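Long-range contacts in sulfatase (sulfuric ester hydrolase) protein (Agrobacterium radiobacter, PDB 4UPH), which belongs to the sulfatase family of the alkaline phosphatase clan of metal-dependent enzymes and holds a magnesium ion in this model: residues 69-73 with 331-335; 46-52 with 241-247; 107-113 with 446-450; 441-446 with 519-524; 319-323 with 359-363. One frame throughout, in Å; residues are numbered along the deposited sequence.

Contact 1 of 5, residues 69-73 with 331-335; sequences KTPNV and DTQLG
The carboxylate of D331, on the long helix 313-344, reaches the backbone NH groups of N72 and V73 in the first turn of helix 71-78. T70 is at the N-cap (phi/psi -127/69), but its OG1 makes no capping bond and pairs instead with S61 N and D74 OD1. P71 to V73 are helical, as is all of 331-335. With D331 in the t rotamer, D331 OD2 accepts from N72 N at 3.0 Å and D331 OD1 from V73 N at 2.9 Å. N72 (m) points at helix 313-344 and fits as a knob among D331, T332, L334 and G335, its CA 5.1 Å from G335 CA. N72 ND2 donates to D331 OD2 at 2.8 Å and weakly to D331 O at 3.1 Å, while N72 OD1 lies 3.4 Å from G335 CA, where a side chain would collide. V73 CG2 meets L334 CD1 at 3.8 Å, both resting on F354 of strand 350-355. T332 OG1 turns elsewhere, to Y260 and A328. A buried acidic side chain from a helix distant in sequence thus satisfies main-chain donors that T70 leaves unserved, placing a negative charge at the N-terminal, positive end of helix 71-78.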
# COMPACT_ATOMS: atom_id res chain seq x y z
N LYS A 69 8.09 39.77 4.76
CA LYS A 69 8.64 40.13 6.05
C LYS A 69 8.08 39.20 7.12
O LYS A 69 6.88 39.28 7.45
CB LYS A 69 8.28 41.60 6.40
CG LYS A 69 8.51 42.63 5.29
CD LYS A 69 9.90 43.25 5.36
CE LYS A 69 9.90 44.70 4.91
NZ LYS A 69 9.16 45.60 5.85
N THR A 70 8.95 38.30 7.63
CA THR A 70 8.58 37.35 8.69
C THR A 70 9.57 37.44 9.85
O THR A 70 10.29 36.48 10.09
CB THR A 70 8.41 35.91 8.16
OG1 THR A 70 9.65 35.48 7.63
CG2 THR A 70 7.28 35.77 7.14
N PRO A 71 9.59 38.56 10.61
CA PRO A 71 10.58 38.67 11.70
C PRO A 71 10.45 37.67 12.83
O PRO A 71 11.48 37.27 13.38
CB PRO A 71 10.38 40.10 12.20
CG PRO A 71 8.99 40.50 11.76
CD PRO A 71 8.84 39.83 10.45
N ASN A 72 9.21 37.31 13.22
CA ASN A 72 9.00 36.40 14.36
C ASN A 72 9.30 34.95 14.01
O ASN A 72 9.80 34.22 14.87
CB ASN A 72 7.63 36.60 14.95
CG ASN A 72 7.51 38.02 15.46
OD1 ASN A 72 8.17 38.43 16.43
ND2 ASN A 72 6.74 38.84 14.76
N VAL A 73 9.11 34.55 12.73
CA VAL A 73 9.48 33.22 12.26
C VAL A 73 11.00 33.19 12.25
O VAL A 73 11.60 32.25 12.78
CB VAL A 73 8.88 32.84 10.87
CG1 VAL A 73 9.42 31.50 10.38
CG2 VAL A 73 7.36 32.81 10.92
N ASP A 331 2.51 36.26 11.28
CA ASP A 331 3.84 36.38 11.90
C ASP A 331 3.79 37.22 13.19
O ASP A 331 4.42 36.83 14.18
CB ASP A 331 4.86 36.96 10.90
CG ASP A 331 6.25 37.08 11.47
OD1 ASP A 331 7.00 36.07 11.42
OD2 ASP A 331 6.57 38.14 12.05
N THR A 332 2.99 38.31 13.19
CA THR A 332 2.83 39.20 14.34
C THR A 332 2.30 38.40 15.50
O THR A 332 2.87 38.46 16.59
CB THR A 332 1.90 40.38 13.98
OG1 THR A 332 2.53 41.18 12.98
CG2 THR A 332 1.55 41.26 15.18
N GLN A 333 1.23 37.61 15.25
CA GLN A 333 0.61 36.76 16.26
C GLN A 333 1.54 35.68 16.77
O GLN A 333 1.48 35.34 17.96
CB GLN A 333 -0.71 36.20 15.75
CG GLN A 333 -1.75 37.29 15.43
CD GLN A 333 -2.25 38.02 16.66
OE1 GLN A 333 -2.32 37.46 17.75
NE2 GLN A 333 -2.61 39.28 16.50
N LEU A 334 2.51 35.25 15.94
CA LEU A 334 3.53 34.30 16.39
C LEU A 334 4.44 34.96 17.42
O LEU A 334 4.75 34.33 18.44
CB LEU A 334 4.31 33.69 15.22
CG LEU A 334 3.47 32.81 14.28
CD1 LEU A 334 4.22 32.50 12.98
CD2 LEU A 334 2.95 31.55 14.99
N GLY A 335 4.78 36.24 17.19
CA GLY A 335 5.58 37.05 18.11
C GLY A 335 4.91 37.24 19.46
O GLY A 335 5.55 37.13 20.52

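Contact 2 of 5, residues 46-52 with 241-247; sequences NVLLISA and WFAHVSF
The indole of W241 (chi1 51°, p) lies with one face against N46, whose CB sits 3.6 Å from the centroid of the six-membered ring; at its edge, W241 CZ3 meets L48 CB at 3.9 Å. W241 N also donates to N46 OD1 at 3.2 Å, and N46 ND2 bonds to T350 OG1. Strands 46-52 and 242-247 run parallel, axes 4.7 Å apart at 7°, in register from V47-F242 through L49-H244 to A52-F247. Six backbone hydrogen bonds join them: V47 N to W241 O (2.8 Å), A243 N to V47 O (2.9 Å), L49 N to A243 O (2.9 Å), V245 N to L49 O (2.8 Å), S51 N to V245 O (3.0 Å) and F247 N to S51 O (2.8 Å). On one face, V47 CB lies 4.0 Å from the centroid of the F242 ring; helix 125-130 packs here. On the other, L48 CD1 touches V245 CG2 at 3.9 Å and I50 CG2 touches F247 CE2 at 3.8 Å, beneath helices 222-235 and 313-344. At the C-terminal end a water binds S51 OG (2.7 Å), S246 OG (2.9 Å) and F247 O (2.6 Å); S51 OG also bonds to R97, and S246 OG to Y141 O. Strand 350-355 flanks 46-52 on its far edge. Parallel central strands between helix layers, ending near the magnesium ion about 8 Å from the S51 side chain, are typical of the alkaline phosphatase-like alpha/beta fold.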
# COMPACT_ATOMS: atom_id res chain seq x y z
N ASN A 46 7.37 20.93 27.00
CA ASN A 46 6.07 21.30 26.50
C ASN A 46 6.19 21.15 25.01
O ASN A 46 7.27 21.35 24.45
CB ASN A 46 5.75 22.76 26.78
CG ASN A 46 5.84 23.13 28.22
OD1 ASN A 46 5.25 22.50 29.06
ND2 ASN A 46 6.54 24.21 28.51
N VAL A 47 5.07 20.81 24.34
CA VAL A 47 5.10 20.70 22.88
C VAL A 47 4.11 21.69 22.31
O VAL A 47 2.96 21.72 22.74
CB VAL A 47 4.87 19.25 22.35
CG1 VAL A 47 5.18 19.17 20.86
CG2 VAL A 47 5.71 18.23 23.12
N LEU A 48 4.56 22.51 21.37
CA LEU A 48 3.69 23.48 20.69
C LEU A 48 3.80 23.31 19.20
O LEU A 48 4.79 23.73 18.59
CB LEU A 48 3.99 24.94 21.12
CG LEU A 48 3.20 26.05 20.41
CD1 LEU A 48 1.68 25.91 20.62
CD2 LEU A 48 3.69 27.40 20.84
N LEU A 49 2.79 22.64 18.61
CA LEU A 49 2.75 22.44 17.17
C LEU A 49 1.87 23.53 16.60
O LEU A 49 0.68 23.60 16.91
CB LEU A 49 2.21 21.04 16.82
CG LEU A 49 1.91 20.75 15.34
CD1 LEU A 49 3.16 20.80 14.49
CD2 LEU A 49 1.22 19.42 15.20
N ILE A 50 2.49 24.43 15.84
CA ILE A 50 1.77 25.51 15.19
C ILE A 50 1.78 25.28 13.70
O ILE A 50 2.84 25.10 13.09
CB ILE A 50 2.27 26.95 15.52
CG1 ILE A 50 2.33 27.20 17.03
CG2 ILE A 50 1.40 28.02 14.81
CD1 ILE A 50 2.77 28.65 17.42
N SER A 51 0.59 25.33 13.11
CA SER A 51 0.40 25.28 11.68
C SER A 51 -0.40 26.51 11.28
O SER A 51 -1.21 27.03 12.07
CB SER A 51 -0.26 23.98 11.24
OG SER A 51 -1.67 23.98 11.34
N ALA A 52 -0.10 27.02 10.07
CA ALA A 52 -0.77 28.16 9.44
C ALA A 52 -1.02 27.69 8.02
O ALA A 52 -0.08 27.36 7.32
CB ALA A 52 0.14 29.39 9.46
N TRP A 241 2.76 20.56 29.07
CA TRP A 241 1.60 20.60 28.20
C TRP A 241 1.90 20.33 26.75
O TRP A 241 3.05 20.44 26.30
CB TRP A 241 0.87 21.93 28.35
CG TRP A 241 1.74 23.14 28.23
CD1 TRP A 241 2.32 23.84 29.24
CD2 TRP A 241 2.15 23.77 27.01
NE1 TRP A 241 3.04 24.89 28.74
CE2 TRP A 241 2.96 24.88 27.37
CE3 TRP A 241 1.91 23.52 25.64
CZ2 TRP A 241 3.54 25.72 26.42
CZ3 TRP A 241 2.49 24.36 24.70
CH2 TRP A 241 3.30 25.44 25.09
N PHE A 242 0.85 19.94 26.00
CA PHE A 242 0.92 19.61 24.57
C PHE A 242 -0.22 20.36 23.88
O PHE A 242 -1.40 20.10 24.16
CB PHE A 242 0.79 18.09 24.38
CG PHE A 242 1.23 17.54 23.04
CD1 PHE A 242 0.50 17.80 21.89
CD2 PHE A 242 2.35 16.71 22.95
CE1 PHE A 242 0.90 17.26 20.66
CE2 PHE A 242 2.76 16.20 21.72
CZ PHE A 242 2.02 16.46 20.59
N ALA A 243 0.13 21.33 23.02
CA ALA A 243 -0.82 22.12 22.28
C ALA A 243 -0.59 22.07 20.80
O ALA A 243 0.55 22.18 20.35
CB ALA A 243 -0.77 23.58 22.73
N HIS A 244 -1.69 22.01 20.03
CA HIS A 244 -1.66 22.19 18.60
C HIS A 244 -2.52 23.40 18.26
O HIS A 244 -3.73 23.39 18.50
CB HIS A 244 -2.05 20.95 17.78
CG HIS A 244 -2.12 21.22 16.30
ND1 HIS A 244 -3.05 20.60 15.49
CD2 HIS A 244 -1.36 22.04 15.53
CE1 HIS A 244 -2.83 21.05 14.27
NE2 HIS A 244 -1.82 21.92 14.24
N VAL A 245 -1.87 24.47 17.75
CA VAL A 245 -2.55 25.70 17.33
C VAL A 245 -2.56 25.67 15.83
O VAL A 245 -1.51 25.67 15.19
CB VAL A 245 -1.91 27.00 17.89
CG1 VAL A 245 -2.64 28.23 17.34
CG2 VAL A 245 -1.90 27.01 19.42
N SER A 246 -3.76 25.59 15.26
CA SER A 246 -3.98 25.49 13.82
C SER A 246 -4.67 26.76 13.29
O SER A 246 -5.86 26.94 13.46
CB SER A 246 -4.76 24.21 13.52
OG SER A 246 -4.93 24.01 12.14
N PHE A 247 -3.87 27.67 12.71
CA PHE A 247 -4.34 28.96 12.13
C PHE A 247 -4.84 28.79 10.72
O PHE A 247 -4.22 28.09 9.94
CB PHE A 247 -3.21 30.01 12.12
CG PHE A 247 -2.76 30.49 13.47
CD1 PHE A 247 -3.68 31.02 14.38
CD2 PHE A 247 -1.42 30.49 13.82
CE1 PHE A 247 -3.27 31.50 15.61
CE2 PHE A 247 -1.00 30.97 15.06
CZ PHE A 247 -1.93 31.46 15.95
O HOH W 1 -3.51 25.60 10.21

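Contact 3 of 5, residues 107-113 with 446-450; sequences MNHRVCR and EFDFR
M107 closes on E446 at one end of this contact and R113 on D448 and F447 at the other. M107 lies in the short helix 106-109 and takes chi1 p, so its thioether leads away while M107 N donates to E446 OE1 at 3.0 Å; E446 (m, t) keeps OE2 for R524. R110 leaves the helix with positive phi (61/17), its first three chi angles all m. R110 NH1 donates to a water at 3.1 Å, which donates to D448 OD2 at 2.8 Å. At D448 (t) strand 443-448 ends in an Asx turn: D448 OD1 accepts from R450 N at 3.2 Å, and R450 (chi1 p) folds back into a salt bridge, NE to D448 OD1 at 2.8 Å. M107, the R110 water and R113 join helix 106-109 and the segment after it to the edge strand of the four-stranded antiparallel sheet, at the dimer interface. The like charges R110 NH2 and R450 NH2, 3.6 Å apart, are eased by Q530 of the second subunit, which binds both arginines; its D529 also takes R110. C112 (m) puts SG over the R450 guanidinium. R113, chi2 off-well at -109°, bends so that R113 NE and NH2 bond weakly to D448 O (3.0 and 3.2 Å).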
# COMPACT_ATOMS: atom_id res chain seq x y z
N MET A 107 -0.04 6.99 0.20
CA MET A 107 -0.10 5.58 -0.23
C MET A 107 -0.43 4.65 0.94
O MET A 107 -0.88 3.52 0.73
CB MET A 107 1.18 5.14 -0.94
CG MET A 107 2.46 5.24 -0.08
SD MET A 107 3.87 4.56 -1.00
CE MET A 107 3.57 2.77 -0.84
N ASN A 108 -0.26 5.17 2.19
CA ASN A 108 -0.59 4.42 3.39
C ASN A 108 -1.83 4.96 4.13
O ASN A 108 -2.68 4.14 4.46
CB ASN A 108 0.61 4.27 4.33
CG ASN A 108 1.57 3.21 3.85
OD1 ASN A 108 1.18 2.08 3.56
ND2 ASN A 108 2.84 3.57 3.70
N HIS A 109 -1.97 6.30 4.33
CA HIS A 109 -3.12 6.84 5.06
C HIS A 109 -4.43 6.82 4.23
O HIS A 109 -5.53 6.82 4.81
CB HIS A 109 -2.84 8.22 5.72
CG HIS A 109 -2.56 9.37 4.80
ND1 HIS A 109 -3.52 9.84 3.90
CD2 HIS A 109 -1.50 10.21 4.78
CE1 HIS A 109 -2.98 10.90 3.31
NE2 HIS A 109 -1.77 11.17 3.81
N ARG A 110 -4.31 6.81 2.89
CA ARG A 110 -5.39 6.70 1.89
C ARG A 110 -6.42 7.84 1.92
O ARG A 110 -7.47 7.70 1.31
CB ARG A 110 -6.08 5.32 1.98
CG ARG A 110 -5.11 4.11 1.89
CD ARG A 110 -4.21 4.11 0.66
NE ARG A 110 -5.00 4.16 -0.58
CZ ARG A 110 -4.89 5.07 -1.54
NH1 ARG A 110 -3.97 6.02 -1.46
NH2 ARG A 110 -5.71 5.04 -2.58
N VAL A 111 -6.09 8.98 2.56
CA VAL A 111 -6.95 10.18 2.59
C VAL A 111 -6.62 10.98 1.31
O VAL A 111 -5.65 11.74 1.25
CB VAL A 111 -6.79 11.00 3.88
CG1 VAL A 111 -7.65 12.27 3.82
CG2 VAL A 111 -7.11 10.14 5.12
N CYS A 112 -7.39 10.69 0.25
CA CYS A 112 -7.23 11.19 -1.10
C CYS A 112 -7.78 12.58 -1.35
O CYS A 112 -7.13 13.39 -2.03
CB CYS A 112 -7.83 10.17 -2.05
SG CYS A 112 -6.98 8.58 -1.96
N ARG A 113 -8.96 12.89 -0.79
CA ARG A 113 -9.63 14.18 -0.97
C ARG A 113 -10.16 14.66 0.34
O ARG A 113 -10.17 13.90 1.30
CB ARG A 113 -10.81 14.04 -1.98
CG ARG A 113 -10.45 13.31 -3.28
CD ARG A 113 -10.44 14.29 -4.41
NE ARG A 113 -9.20 15.04 -4.45
CZ ARG A 113 -9.08 16.33 -4.72
NH1 ARG A 113 -10.15 17.04 -5.04
NH2 ARG A 113 -7.90 16.90 -4.72
N GLU A 446 2.53 12.90 -3.17
CA GLU A 446 1.47 12.32 -3.99
C GLU A 446 0.32 13.27 -4.12
O GLU A 446 0.13 14.16 -3.28
CB GLU A 446 0.96 11.04 -3.32
CG GLU A 446 1.92 9.89 -3.41
CD GLU A 446 1.58 8.75 -2.47
OE1 GLU A 446 1.80 8.89 -1.25
OE2 GLU A 446 1.07 7.72 -2.96
N PHE A 447 -0.49 13.08 -5.15
CA PHE A 447 -1.71 13.87 -5.32
C PHE A 447 -2.76 13.02 -5.98
O PHE A 447 -2.49 12.35 -6.98
CB PHE A 447 -1.47 15.22 -6.04
CG PHE A 447 -2.74 16.01 -6.31
CD1 PHE A 447 -3.43 16.62 -5.27
CD2 PHE A 447 -3.27 16.10 -7.60
CE1 PHE A 447 -4.61 17.33 -5.51
CE2 PHE A 447 -4.45 16.82 -7.84
CZ PHE A 447 -5.12 17.42 -6.79
N ASP A 448 -3.95 13.02 -5.40
CA ASP A 448 -5.09 12.27 -5.91
C ASP A 448 -6.23 13.26 -6.26
O ASP A 448 -6.50 14.18 -5.48
CB ASP A 448 -5.53 11.16 -4.89
CG ASP A 448 -6.40 10.09 -5.48
OD1 ASP A 448 -7.58 10.38 -5.77
OD2 ASP A 448 -5.91 8.95 -5.67
N PHE A 449 -6.80 13.12 -7.46
CA PHE A 449 -7.85 14.01 -7.99
C PHE A 449 -9.18 13.28 -8.33
O PHE A 449 -9.99 13.81 -9.10
CB PHE A 449 -7.34 14.83 -9.18
CG PHE A 449 -6.63 14.08 -10.26
CD1 PHE A 449 -5.26 13.80 -10.15
CD2 PHE A 449 -7.30 13.66 -11.40
CE1 PHE A 449 -4.59 13.07 -11.16
CE2 PHE A 449 -6.64 12.94 -12.40
CZ PHE A 449 -5.28 12.65 -12.28
N ARG A 450 -9.44 12.12 -7.69
CA ARG A 450 -10.68 11.35 -7.81
C ARG A 450 -11.86 12.22 -7.31
O ARG A 450 -11.65 13.19 -6.58
CB ARG A 450 -10.62 10.01 -7.04
CG ARG A 450 -10.72 10.16 -5.49
CD ARG A 450 -10.54 8.85 -4.76
NE ARG A 450 -9.24 8.25 -5.04
CZ ARG A 450 -8.93 6.97 -4.85
NH1 ARG A 450 -9.83 6.13 -4.37
NH2 ARG A 450 -7.72 6.52 -5.15
O HOH W 2 -4.26 7.27 -4.24
O HOH W 3 -4.52 14.21 -2.80

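Contact 4 of 5, residues 441-446 with 519-524; sequences DAAFWE and KLLSLR
Two salt bridges bracket this contact. R524 NH1 donates to E446 OE2 at 2.7 Å, and K519 NZ to D441 OD2 at 2.8 Å. They tie a helix across the edge strand of an antiparallel sheet: the axes of helix 519-524 and strand 443-446 cross at -72°, 11.2 Å apart at closest approach, so the gap is bridged by side chains rather than backbone. The nearest CA atoms, F444 and L520, are 8.8 Å apart. The inner bridge is buried and has further support: a water donates to E446 OE2 at 3.3 Å and accepts from R524 NH2 at 2.8 Å, while E446 OE1 is taken by M107 N. The outer one lies at the surface, where K519 (t, p, t) reaches D441. In the strand, A443 to E446 are extended and F444 and E446 face the helix. Between the charges F444 (t) wedges its ring against successive helix turns, and Y105 meets the ring as well. L521 and S522 take no part here and contact the second subunit, where H482 touches both and A484 O accepts from S522 OG. The helix therefore packs both on its own sheet and on the neighbouring subunit. R524 NH1 comes within 4.1 Å of F444 CZ at the ring edge. L520 CD1 also approaches that edge, 3.5 Å from F444 CE1, while L523 CD2 lies over the ring face, 3.9 Å from the F444 centroid.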
# COMPACT_ATOMS: atom_id res chain seq x y z
N ASP A 441 17.35 11.03 -0.62
CA ASP A 441 18.03 11.87 -1.64
C ASP A 441 17.03 12.77 -2.39
O ASP A 441 17.44 13.65 -3.15
CB ASP A 441 18.69 11.03 -2.75
CG ASP A 441 19.29 9.72 -2.37
OD1 ASP A 441 20.15 9.70 -1.44
OD2 ASP A 441 19.01 8.72 -3.07
N ALA A 442 15.73 12.48 -2.29
CA ALA A 442 14.72 13.25 -3.01
C ALA A 442 13.50 13.39 -2.21
O ALA A 442 13.21 12.54 -1.35
CB ALA A 442 14.39 12.58 -4.35
N ALA A 443 12.76 14.47 -2.47
CA ALA A 443 11.46 14.73 -1.89
C ALA A 443 10.45 13.81 -2.61
O ALA A 443 10.56 13.58 -3.82
CB ALA A 443 11.07 16.17 -2.09
N PHE A 444 9.49 13.27 -1.84
CA PHE A 444 8.42 12.42 -2.34
C PHE A 444 7.10 12.97 -1.88
O PHE A 444 6.94 13.26 -0.69
CB PHE A 444 8.59 10.95 -1.91
CG PHE A 444 7.40 10.08 -2.26
CD1 PHE A 444 7.25 9.57 -3.54
CD2 PHE A 444 6.42 9.80 -1.31
CE1 PHE A 444 6.15 8.77 -3.87
CE2 PHE A 444 5.30 9.02 -1.65
CZ PHE A 444 5.20 8.49 -2.92
N TRP A 445 6.15 13.09 -2.82
CA TRP A 445 4.78 13.48 -2.50
C TRP A 445 3.82 12.90 -3.51
O TRP A 445 4.24 12.36 -4.52
CB TRP A 445 4.59 14.99 -2.26
CG TRP A 445 4.56 15.87 -3.46
CD1 TRP A 445 3.48 16.16 -4.24
CD2 TRP A 445 5.62 16.73 -3.92
NE1 TRP A 445 3.82 17.07 -5.21
CE2 TRP A 445 5.12 17.46 -5.02
CE3 TRP A 445 6.97 16.89 -3.56
CZ2 TRP A 445 5.91 18.36 -5.75
CZ3 TRP A 445 7.75 17.80 -4.27
CH2 TRP A 445 7.21 18.53 -5.34
N GLU A 446 2.53 12.90 -3.17
CA GLU A 446 1.47 12.32 -3.99
C GLU A 446 0.32 13.27 -4.12
O GLU A 446 0.13 14.16 -3.28
CB GLU A 446 0.96 11.04 -3.32
CG GLU A 446 1.92 9.89 -3.41
CD GLU A 446 1.58 8.75 -2.47
OE1 GLU A 446 1.80 8.89 -1.25
OE2 GLU A 446 1.07 7.72 -2.96
N LYS A 519 13.49 4.31 -9.45
CA LYS A 519 13.71 4.87 -8.13
C LYS A 519 12.34 4.99 -7.43
O LYS A 519 12.19 4.58 -6.28
CB LYS A 519 14.46 6.23 -8.25
CG LYS A 519 14.49 7.11 -7.02
CD LYS A 519 15.44 6.73 -5.87
CE LYS A 519 15.54 7.85 -4.85
NZ LYS A 519 16.85 8.55 -4.90
N LEU A 520 11.33 5.52 -8.15
CA LEU A 520 9.97 5.61 -7.63
C LEU A 520 9.41 4.18 -7.35
O LEU A 520 8.81 3.95 -6.30
CB LEU A 520 9.10 6.41 -8.58
CG LEU A 520 7.66 6.63 -8.08
CD1 LEU A 520 7.63 7.38 -6.73
CD2 LEU A 520 6.84 7.28 -9.13
N LEU A 521 9.73 3.20 -8.21
CA LEU A 521 9.34 1.81 -7.99
C LEU A 521 9.91 1.25 -6.67
O LEU A 521 9.23 0.54 -5.93
CB LEU A 521 9.77 0.96 -9.19
CG LEU A 521 8.79 0.85 -10.37
CD1 LEU A 521 9.45 0.18 -11.56
CD2 LEU A 521 7.55 0.07 -9.96
N SER A 522 11.17 1.62 -6.35
CA SER A 522 11.87 1.22 -5.12
C SER A 522 11.20 1.80 -3.87
O SER A 522 10.98 1.06 -2.91
CB SER A 522 13.33 1.62 -5.18
OG SER A 522 14.02 0.56 -5.83
N LEU A 523 10.83 3.11 -3.91
CA LEU A 523 10.09 3.80 -2.87
C LEU A 523 8.76 3.10 -2.57
O LEU A 523 8.49 2.82 -1.41
CB LEU A 523 9.79 5.22 -3.34
CG LEU A 523 10.51 6.30 -2.66
CD1 LEU A 523 11.30 7.05 -3.65
CD2 LEU A 523 9.56 7.26 -2.09
N ARG A 524 7.95 2.82 -3.63
CA ARG A 524 6.65 2.14 -3.54
C ARG A 524 6.77 0.82 -2.80
O ARG A 524 5.96 0.57 -1.92
CB ARG A 524 6.01 1.90 -4.93
CG ARG A 524 5.55 3.19 -5.65
CD ARG A 524 4.35 3.83 -4.98
NE ARG A 524 3.59 4.71 -5.88
CZ ARG A 524 2.71 5.60 -5.46
NH1 ARG A 524 2.48 5.76 -4.17
NH2 ARG A 524 2.07 6.37 -6.33
O HOH W 4 0.22 8.48 -6.05

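Contact 5 of 5, residues 319-323 with 359-363; sequences IRAIY and AEMMG
Next to the magnesium site, the loop that follows the metal ligands D357 and H358 is packed against helix 313-344 through a Met-aromatic contact. M362 is the main loop residue: its backbone is in the left-handed region (43/57), and its side chain (chi1 -154°, t; chi2 30°, off-well; chi3 72°, p) points at the helix and curls over Y323. M362 CE lies 3.9 Å from the centroid of the Y323 ring, over its face, and 3.5 Å from Y323 CG; M362 SD stands 4.8 Å from the same centroid, obliquely. M362 SD also touches R320 CA at 3.6 Å and I319 CG2 at 3.9 Å, so one thioether spans the turn closed by Y323 N to I319 O (2.9 Å). In this alkaline phosphatase-like fold the helix flanks the central sheet, and the loop follows strand 350-355 of that sheet. Y323 OH lies 3.7 Å from E360 CB and hydrogen-bonds to Q54 and R56. E360 (t, p) bends back, E360 OE2 accepting from M362 N at 2.7 Å; OE1 accepts from Q54. G363, at 89/-26, adopts angles that call for glycine. A water donates to M362 O at 2.7 Å and accepts weakly, at 3.4 Å, from R320 NH1, which also bonds to P270 O.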
# COMPACT_ATOMS: atom_id res chain seq x y z
N ILE A 319 -3.55 40.30 -5.62
CA ILE A 319 -3.88 39.21 -4.71
C ILE A 319 -2.62 38.84 -3.88
O ILE A 319 -2.71 38.74 -2.65
CB ILE A 319 -4.48 38.01 -5.51
CG1 ILE A 319 -5.96 38.27 -5.86
CG2 ILE A 319 -4.31 36.68 -4.76
CD1 ILE A 319 -6.57 37.33 -6.92
N ARG A 320 -1.45 38.72 -4.57
CA ARG A 320 -0.18 38.40 -3.92
C ARG A 320 0.24 39.42 -2.85
O ARG A 320 0.76 39.04 -1.79
CB ARG A 320 0.90 38.21 -4.97
CG ARG A 320 2.19 37.63 -4.42
CD ARG A 320 3.12 37.18 -5.51
NE ARG A 320 3.69 38.30 -6.26
CZ ARG A 320 4.71 38.18 -7.11
NH1 ARG A 320 5.27 37.00 -7.32
NH2 ARG A 320 5.16 39.24 -7.76
N ALA A 321 -0.01 40.72 -3.12
CA ALA A 321 0.27 41.85 -2.22
C ALA A 321 -0.51 41.69 -0.91
O ALA A 321 0.05 41.91 0.17
CB ALA A 321 -0.08 43.17 -2.90
N ILE A 322 -1.78 41.28 -1.01
CA ILE A 322 -2.67 41.00 0.14
C ILE A 322 -2.17 39.73 0.87
O ILE A 322 -2.03 39.75 2.10
CB ILE A 322 -4.16 40.89 -0.29
CG1 ILE A 322 -4.63 42.18 -1.02
CG2 ILE A 322 -5.07 40.55 0.91
CD1 ILE A 322 -5.91 42.06 -1.83
N TYR A 323 -1.85 38.65 0.10
CA TYR A 323 -1.32 37.39 0.63
C TYR A 323 -0.06 37.63 1.46
O TYR A 323 0.05 37.11 2.58
CB TYR A 323 -1.04 36.40 -0.51
CG TYR A 323 -0.42 35.10 -0.07
CD1 TYR A 323 -1.15 34.16 0.66
CD2 TYR A 323 0.88 34.76 -0.45
CE1 TYR A 323 -0.60 32.92 1.01
CE2 TYR A 323 1.43 33.53 -0.10
CZ TYR A 323 0.68 32.61 0.62
OH TYR A 323 1.23 31.39 0.96
N ALA A 359 1.09 24.39 0.52
CA ALA A 359 1.35 25.77 0.18
C ALA A 359 0.25 26.38 -0.72
O ALA A 359 -0.92 26.02 -0.59
CB ALA A 359 2.74 25.93 -0.40
N GLU A 360 0.62 27.34 -1.58
CA GLU A 360 -0.25 28.15 -2.44
C GLU A 360 0.50 28.40 -3.74
O GLU A 360 1.70 28.68 -3.70
CB GLU A 360 -0.53 29.48 -1.69
CG GLU A 360 -1.18 30.60 -2.50
CD GLU A 360 -2.41 30.22 -3.30
OE1 GLU A 360 -3.41 29.80 -2.68
OE2 GLU A 360 -2.38 30.36 -4.55
N MET A 361 -0.19 28.32 -4.90
CA MET A 361 0.48 28.52 -6.20
C MET A 361 0.79 29.99 -6.43
O MET A 361 1.83 30.30 -7.01
CB MET A 361 -0.29 27.88 -7.35
CG MET A 361 -0.19 26.38 -7.36
SD MET A 361 1.47 25.70 -7.71
CE MET A 361 1.67 26.21 -9.41
N MET A 362 -0.07 30.89 -5.92
CA MET A 362 0.08 32.35 -5.93
C MET A 362 0.59 32.92 -7.28
O MET A 362 1.66 33.55 -7.35
CB MET A 362 0.99 32.75 -4.74
CG MET A 362 0.78 34.16 -4.19
SD MET A 362 -0.86 34.90 -4.30
CE MET A 362 -1.76 34.01 -3.12
N GLY A 363 -0.14 32.63 -8.35
CA GLY A 363 0.18 33.12 -9.69
C GLY A 363 1.11 32.26 -10.51
O GLY A 363 1.05 32.30 -11.74
O HOH W 5 4.19 33.91 -6.60

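In the fold
Contact 2 lies in the central sheet; contacts 1 and 5 pack helix 313-344 beside it, their centres about 18 Å apart. Contact 1 touches contact 2 where L334 CD2 meets I50 CD1 at 3.8 Å. On the opposite side of the chain's centre from contact 1, contacts 3 and 4 share strand 443-448 and E446, their centres about 15 Å apart, and both reach the second subunit. Along the chain contacts 1 and 2 cross, contact 2 closes before contact 5 opens, contact 5 is nested inside the loop closed by contact 3, and contact 4 opens after contact 5 closes. Contact 3 thus joins helix 106-109 and the segment after it to the four-stranded sheet at the subunit interface.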